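Local coordinates for protein proteasome accessory factor B/C (PafBC) (Paenarthrobacter aurescens, PDB 6SJ9) that probably acts as a transcriptional regulator of the bacterial DNA damage response, combining winged helix-turn-helix and WYL domains in one chain, at residues A[509-514]-A[549-553]. Residues are numbered along the deposited sequence.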
loop_
_atom_site.group_PDB
_atom_site.type_symbol
_atom_site.label_atom_id
_atom_site.label_comp_id
_atom_site.label_asym_id
_atom_site.label_seq_id
_atom_site.Cartn_x
_atom_site.Cartn_y
_atom_site.Cartn_z
ATOM N N TYR A 509 -10.095 -23.365 16.055
ATOM C CA TYR A 509 -9.942 -21.941 15.796
ATOM C C TYR A 509 -11.325 -21.317 15.897
ATOM O O TYR A 509 -12.228 -21.759 15.204
ATOM C CB TYR A 509 -9.345 -21.736 14.410
ATOM C CG TYR A 509 -8.866 -20.338 14.117
ATOM C CD1 TYR A 509 -7.843 -19.773 14.858
ATOM C CD2 TYR A 509 -9.394 -19.603 13.051
ATOM C CE1 TYR A 509 -7.349 -18.488 14.600
ATOM C CE2 TYR A 509 -8.921 -18.279 12.796
ATOM C CZ TYR A 509 -7.895 -17.742 13.579
ATOM O OH TYR A 509 -7.359 -16.480 13.326
ATOM N N PHE A 510 -11.485 -20.302 16.764
ATOM C CA PHE A 510 -12.753 -19.579 16.881
ATOM C C PHE A 510 -13.122 -18.875 15.575
ATOM O O PHE A 510 -12.278 -18.319 14.885
ATOM C CB PHE A 510 -12.692 -18.512 17.981
ATOM C CG PHE A 510 -12.804 -19.054 19.367
ATOM C CD1 PHE A 510 -13.933 -19.688 19.784
ATOM C CD2 PHE A 510 -11.758 -18.859 20.271
ATOM C CE1 PHE A 510 -14.024 -20.184 21.045
ATOM C CE2 PHE A 510 -11.843 -19.315 21.530
ATOM C CZ PHE A 510 -12.983 -19.992 21.924
ATOM N N SER A 511 -14.398 -18.891 15.247
ATOM C CA SER A 511 -14.907 -18.029 14.199
ATOM C C SER A 511 -14.854 -16.563 14.652
ATOM O O SER A 511 -14.576 -16.248 15.813
ATOM C CB SER A 511 -16.335 -18.407 13.870
ATOM O OG SER A 511 -17.075 -18.109 15.046
ATOM N N LEU A 512 -15.152 -15.653 13.724
ATOM C CA LEU A 512 -15.066 -14.231 14.060
ATOM C C LEU A 512 -15.909 -13.885 15.288
ATOM O O LEU A 512 -15.410 -13.268 16.233
ATOM C CB LEU A 512 -15.488 -13.380 12.859
ATOM C CG LEU A 512 -15.337 -11.860 13.011
ATOM C CD1 LEU A 512 -13.970 -11.477 13.613
ATOM C CD2 LEU A 512 -15.500 -11.207 11.644
ATOM N N GLN A 513 -17.153 -14.374 15.341
ATOM C CA GLN A 513 -18.046 -14.139 16.476
ATOM C C GLN A 513 -17.709 -14.942 17.732
ATOM O O GLN A 513 -18.338 -14.695 18.783
ATOM C CB GLN A 513 -19.494 -14.442 16.064
ATOM C CG GLN A 513 -19.998 -13.475 15.017
ATOM C CD GLN A 513 -19.960 -12.021 15.486
ATOM O OE1 GLN A 513 -20.273 -11.715 16.642
ATOM N NE2 GLN A 513 -19.520 -11.124 14.599
ATOM N N ARG A 514 -16.836 -15.950 17.627
ATOM C CA ARG A 514 -16.405 -16.853 18.698
ATOM C C ARG A 514 -17.508 -17.774 19.215
ATOM O O ARG A 514 -17.358 -18.399 20.275
ATOM C CB ARG A 514 -15.810 -16.057 19.860
ATOM C CG ARG A 514 -14.718 -15.115 19.374
ATOM C CD ARG A 514 -14.189 -14.278 20.512
ATOM N NE ARG A 514 -13.462 -15.117 21.457
ATOM C CZ ARG A 514 -12.163 -15.390 21.366
ATOM N NH1 ARG A 514 -11.442 -14.884 20.369
ATOM N NH2 ARG A 514 -11.590 -16.157 22.288
ATOM N N PHE A 549 -3.079 -17.321 11.064
ATOM C CA PHE A 549 -4.098 -17.322 12.097
ATOM C C PHE A 549 -3.718 -16.336 13.197
ATOM O O PHE A 549 -2.533 -16.083 13.449
ATOM C CB PHE A 549 -4.217 -18.740 12.706
ATOM C CG PHE A 549 -4.604 -19.856 11.682
ATOM C CD1 PHE A 549 -3.631 -20.613 11.052
ATOM C CD2 PHE A 549 -5.928 -20.171 11.447
ATOM C CE1 PHE A 549 -3.986 -21.672 10.164
ATOM C CE2 PHE A 549 -6.306 -21.210 10.551
ATOM C CZ PHE A 549 -5.342 -21.942 9.903
ATOM N N ARG A 550 -4.729 -15.845 13.894
ATOM C CA ARG A 550 -4.541 -14.971 15.044
ATOM C C ARG A 550 -4.420 -15.820 16.298
ATOM O O ARG A 550 -5.308 -16.633 16.580
ATOM C CB ARG A 550 -5.715 -13.996 15.205
ATOM C CG ARG A 550 -5.830 -12.927 14.088
ATOM C CD ARG A 550 -7.022 -11.989 14.308
ATOM N NE ARG A 550 -7.006 -11.301 15.616
ATOM C CZ ARG A 550 -6.465 -10.090 15.826
ATOM N NH1 ARG A 550 -5.911 -9.418 14.813
ATOM N NH2 ARG A 550 -6.480 -9.542 17.054
ATOM N N LEU A 551 -3.335 -15.616 17.048
ATOM C CA LEU A 551 -3.154 -16.344 18.297
ATOM C C LEU A 551 -4.348 -16.139 19.217
ATOM O O LEU A 551 -4.805 -17.083 19.894
ATOM C CB LEU A 551 -1.863 -15.893 18.983
ATOM C CG LEU A 551 -1.340 -16.830 20.073
ATOM C CD1 LEU A 551 -0.996 -18.137 19.455
ATOM C CD2 LEU A 551 -0.075 -16.253 20.655
ATOM N N ASP A 552 -4.894 -14.919 19.241
ATOM C CA ASP A 552 -5.954 -14.662 20.195
ATOM C C ASP A 552 -7.248 -15.230 19.711
ATOM O O ASP A 552 -8.266 -14.981 20.354
ATOM C CB ASP A 552 -6.127 -13.145 20.505
ATOM C CG ASP A 552 -6.624 -12.297 19.310
ATOM O OD1 ASP A 552 -7.168 -12.804 18.296
ATOM O OD2 ASP A 552 -6.485 -11.051 19.401
ATOM N N ARG A 553 -7.239 -15.989 18.598
ATOM C CA ARG A 553 -8.440 -16.725 18.199
ATOM C C ARG A 553 -8.294 -18.228 18.357
ATOM O O ARG A 553 -9.213 -18.961 18.008
ATOM C CB ARG A 553 -8.885 -16.358 16.772
ATOM C CG ARG A 553 -9.523 -14.988 16.868
ATOM C CD ARG A 553 -10.464 -14.579 15.781
ATOM N NE ARG A 553 -11.070 -15.625 14.958
ATOM C CZ ARG A 553 -11.472 -15.350 13.724
ATOM N NH1 ARG A 553 -11.312 -14.106 13.279
ATOM N NH2 ARG A 553 -12.010 -16.265 12.947
#
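The side chain of Arg553 lies across the end of strand 503-510, its guanidinium between the ring of Tyr509 and the backbone of Ser511 and Leu512. One guanidinium face meets Tyr509 CE2, and the opposite face meets Ser511 C and Leu512 N. In its own plane it grips a single carbonyl: Arg553 NH2 and NE donate to Phe510 O at 2.8 and 3.0 Å. The remaining nitrogen, NH1, forms a salt bridge with Asp584. Phe510 also meets the main chain of Arg553: Phe510 N donates to Arg553 O at 2.9 Å.

Both segments belong to the second WYL domain, whose five-stranded antiparallel sheet has the strand order 4-3-2-1-5 of an Sm fold. Strands 545-550 and 554-560 are the two outermost strands. The 3-10 turn 551-553 connects them, and Arg553 N bonds back to Arg550 O. Strand 503-510 pairs with 554-560, so the bond between Phe510 and Arg553 lies where that pairing begins.

Tyr509 spans the gap to strand 545-550. Its OH accepts a nearly straight hydrogen bond from Arg550 N at 2.8 Å. Phe549 points its edge at the Tyr509 ring face, a T-shaped stack with centroids 4.9 Å apart and planes at 77°. Phe549 also meets Phe536 of the neighbouring strand.

After Phe510 the chain makes a type I turn, Ser511 to Arg514. From its end the long side chain of Arg514 reaches the 3-10 segment, where Arg514 NH1 donates to Asp552 O at 3.2 Å. The Asp552 carboxylate instead forms a salt bridge with Arg550, with OD2 2.8 Å from Arg550 NH2.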